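Local coordinates for uncharacterized protein (Leptospirillum rubarum, PDB 3O2I), which is of unknown function but forms a two-chain assembly in which its C-terminal helix packs against the second subunit, at residues T107-R110 with R111-A115. Sequence-based numbering, arbitrary orientation.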
ATOM      1  N   THR B 107     -21.996   8.830 -11.221  1.00 31.38           N
ATOM      2  CA  THR B 107     -23.268   8.243 -10.796  1.00 25.00           C
ATOM      3  C   THR B 107     -23.156   6.736 -10.585  1.00 25.81           C
ATOM      4  O   THR B 107     -23.703   6.198  -9.619  1.00 26.75           O
ATOM      5  CB  THR B 107     -24.428   8.580 -11.770  1.00 41.42           C
ATOM      6  OG1 THR B 107     -24.843   9.930 -11.543  1.00 42.50           O
ATOM      7  CG2 THR B 107     -25.627   7.658 -11.530  1.00 39.03           C
ATOM      8  N   GLU B 108     -22.442   6.053 -11.478  1.00 27.36           N
ATOM      9  CA  GLU B 108     -22.224   4.612 -11.304  1.00 24.15           C
ATOM     10  C   GLU B 108     -21.307   4.302 -10.113  1.00 22.44           C
ATOM     11  O   GLU B 108     -21.522   3.320  -9.401  1.00 24.86           O
ATOM     12  CB  GLU B 108     -21.704   3.962 -12.582  1.00 24.71           C
ATOM     13  CG  GLU B 108     -22.795   3.779 -13.628  1.00 37.99           C
ATOM     14  CD  GLU B 108     -23.968   2.926 -13.136  1.00 43.03           C
ATOM     15  OE1 GLU B 108     -23.819   2.175 -12.141  1.00 37.00           O
ATOM     16  OE2 GLU B 108     -25.046   3.003 -13.762  1.00 49.91           O
ATOM     17  N   VAL B 109     -20.315   5.158  -9.880  1.00 20.00           N
ATOM     18  CA  VAL B 109     -19.452   5.006  -8.716  1.00 19.64           C
ATOM     19  C   VAL B 109     -20.311   5.094  -7.473  1.00 27.82           C
ATOM     20  O   VAL B 109     -20.281   4.206  -6.620  1.00 34.30           O
ATOM     21  CB  VAL B 109     -18.318   6.063  -8.670  1.00 32.72           C
ATOM     22  CG1 VAL B 109     -17.584   5.999  -7.336  1.00 35.55           C
ATOM     23  CG2 VAL B 109     -17.323   5.839  -9.813  1.00 25.21           C
ATOM     24  N   ARG B 110     -21.111   6.148  -7.387  1.00 28.95           N
ATOM     25  CA  ARG B 110     -22.000   6.316  -6.244  1.00 27.99           C
ATOM     26  C   ARG B 110     -22.944   5.112  -6.117  1.00 29.81           C
ATOM     27  O   ARG B 110     -23.194   4.623  -5.012  1.00 26.70           O
ATOM     28  CB  ARG B 110     -22.780   7.630  -6.353  1.00 34.29           C
ATOM     29  CG  ARG B 110     -23.603   7.967  -5.113  1.00 35.38           C
ATOM     30  CD  ARG B 110     -24.629   9.047  -5.396  1.00 35.90           C
ATOM     31  NE  ARG B 110     -24.049  10.329  -5.795  1.00 31.24           N
ATOM     32  CZ  ARG B 110     -23.656  11.274  -4.938  1.00 37.55           C
ATOM     33  NH1 ARG B 110     -23.742  11.068  -3.629  1.00 33.35           N
ATOM     34  NH2 ARG B 110     -23.160  12.421  -5.390  1.00 38.77           N
ATOM     35  N   ARG B 111     -23.452   4.634  -7.252  1.00 25.71           N
ATOM     36  CA  ARG B 111     -24.255   3.409  -7.282  1.00 34.26           C
ATOM     37  C   ARG B 111     -23.537   2.243  -6.603  1.00 34.25           C
ATOM     38  O   ARG B 111     -24.089   1.593  -5.716  1.00 33.18           O
ATOM     39  CB  ARG B 111     -24.565   3.009  -8.725  1.00 43.50           C
ATOM     40  CG  ARG B 111     -25.985   3.290  -9.177  1.00 59.36           C
ATOM     41  CD  ARG B 111     -26.817   2.019  -9.219  1.00 72.77           C
ATOM     42  NE  ARG B 111     -28.235   2.311  -9.425  1.00 87.70           N
ATOM     43  CZ  ARG B 111     -29.221   1.436  -9.243  1.00 90.59           C
ATOM     44  NH1 ARG B 111     -28.955   0.200  -8.841  1.00 89.74           N
ATOM     45  NH2 ARG B 111     -30.477   1.802  -9.459  1.00 94.38           N
ATOM     46  N   ARG B 112     -22.309   1.971  -7.041  1.00 27.24           N
ATOM     47  CA  ARG B 112     -21.549   0.851  -6.508  1.00 26.56           C
ATOM     48  C   ARG B 112     -21.277   1.023  -5.012  1.00 32.71           C
ATOM     49  O   ARG B 112     -21.354   0.060  -4.244  1.00 28.48           O
ATOM     50  CB  ARG B 112     -20.243   0.669  -7.283  1.00 30.00           C
ATOM     51  CG  ARG B 112     -20.462   0.268  -8.737  1.00 23.03           C
ATOM     52  CD  ARG B 112     -19.146   0.042  -9.461  1.00 26.89           C
ATOM     53  NE  ARG B 112     -19.358  -0.472 -10.814  1.00 23.94           N
ATOM     54  CZ  ARG B 112     -18.389  -0.963 -11.582  1.00 27.39           C
ATOM     55  NH1 ARG B 112     -17.143  -1.028 -11.128  1.00 19.83           N
ATOM     56  NH2 ARG B 112     -18.667  -1.411 -12.795  1.00 18.62           N
ATOM     57  N   ILE B 113     -20.981   2.253  -4.599  1.00 24.66           N
ATOM     58  CA  ILE B 113     -20.706   2.515  -3.193  1.00 27.80           C
ATOM     59  C   ILE B 113     -21.945   2.262  -2.332  1.00 31.10           C
ATOM     60  O   ILE B 113     -21.869   1.573  -1.311  1.00 32.50           O
ATOM     61  CB  ILE B 113     -20.190   3.931  -2.969  1.00 24.71           C
ATOM     62  CG1 ILE B 113     -18.770   4.083  -3.536  1.00 27.29           C
ATOM     63  CG2 ILE B 113     -20.183   4.259  -1.499  1.00 32.00           C
ATOM     64  CD1 ILE B 113     -18.265   5.508  -3.444  1.00 20.08           C
ATOM     65  N   ASN B 114     -23.083   2.818  -2.744  1.00 26.63           N
ATOM     66  CA  ASN B 114     -24.337   2.578  -2.029  1.00 32.04           C
ATOM     67  C   ASN B 114     -24.668   1.095  -1.904  1.00 31.66           C
ATOM     68  O   ASN B 114     -25.094   0.639  -0.846  1.00 41.75           O
ATOM     69  CB  ASN B 114     -25.505   3.339  -2.676  1.00 31.76           C
ATOM     70  CG  ASN B 114     -25.391   4.840  -2.486  1.00 38.89           C
ATOM     71  OD1 ASN B 114     -24.996   5.313  -1.419  1.00 37.52           O
ATOM     72  ND2 ASN B 114     -25.722   5.595  -3.524  1.00 42.70           N
ATOM     73  N   ALA B 115     -24.472   0.341  -2.977  1.00 26.63           N
ATOM     74  CA  ALA B 115     -24.761  -1.091  -2.925  1.00 37.47           C
ATOM     75  C   ALA B 115     -23.859  -1.769  -1.899  1.00 42.95           C
ATOM     76  O   ALA B 115     -24.283  -2.679  -1.187  1.00 43.20           O
ATOM     77  CB  ALA B 115     -24.581  -1.732  -4.291  1.00 35.30           C
TER
HETATM   78  O   HOH W   1     -21.999   0.453 -11.812  1.00 34.98           O
HETATM   79  O   HOH W   2     -24.969   8.598  -2.254  1.00 32.82           O
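Arg112 N donates to Glu108 O at 2.8 Å, a slightly bent bond (162° at the hydrogen) and the second of five successive i to i+4 bonds that run through residues 107-115 of the C-terminal alpha-helix 106-117. The same pair meets again through its side chains, where a water gives a proton to Glu108 OE1 and accepts one from Arg112 NE at 3.0 Å. Glu108 reaches this water because its chain is bent at chi2 (-58°), whereas that of Arg112 runs extended from CG to NE. With OE1 5.4 Å from Arg112 NE, the opposite charges are joined through the water and not by a direct salt bridge. On roughly the other side of the helix, Arg110 and Asn114 lie alongside each other, their guanidinium and amide planes 28° apart. A second water, in the guanidinium plane, accepts from Arg110 NH1 and more weakly from Asn114 ND2. An alanine in place of Asn114 would probably cost this water one of its donors and leave the aliphatic part of Arg110 less well flanked. Arg110 and Thr107 also line the pocket of a bound dithiothreitol, probably from the crystallisation liquor. The buried side is apolar: Val109 and Ile113 rest on Phe100 of strand 95-101, while Phe64 and Tyr57 of the second subunit pack against Val109 and Ile113, respectively. Within the helix these two side chains point the same way, Val109 CG1 meeting Ile113 CD1 at 4.0 Å.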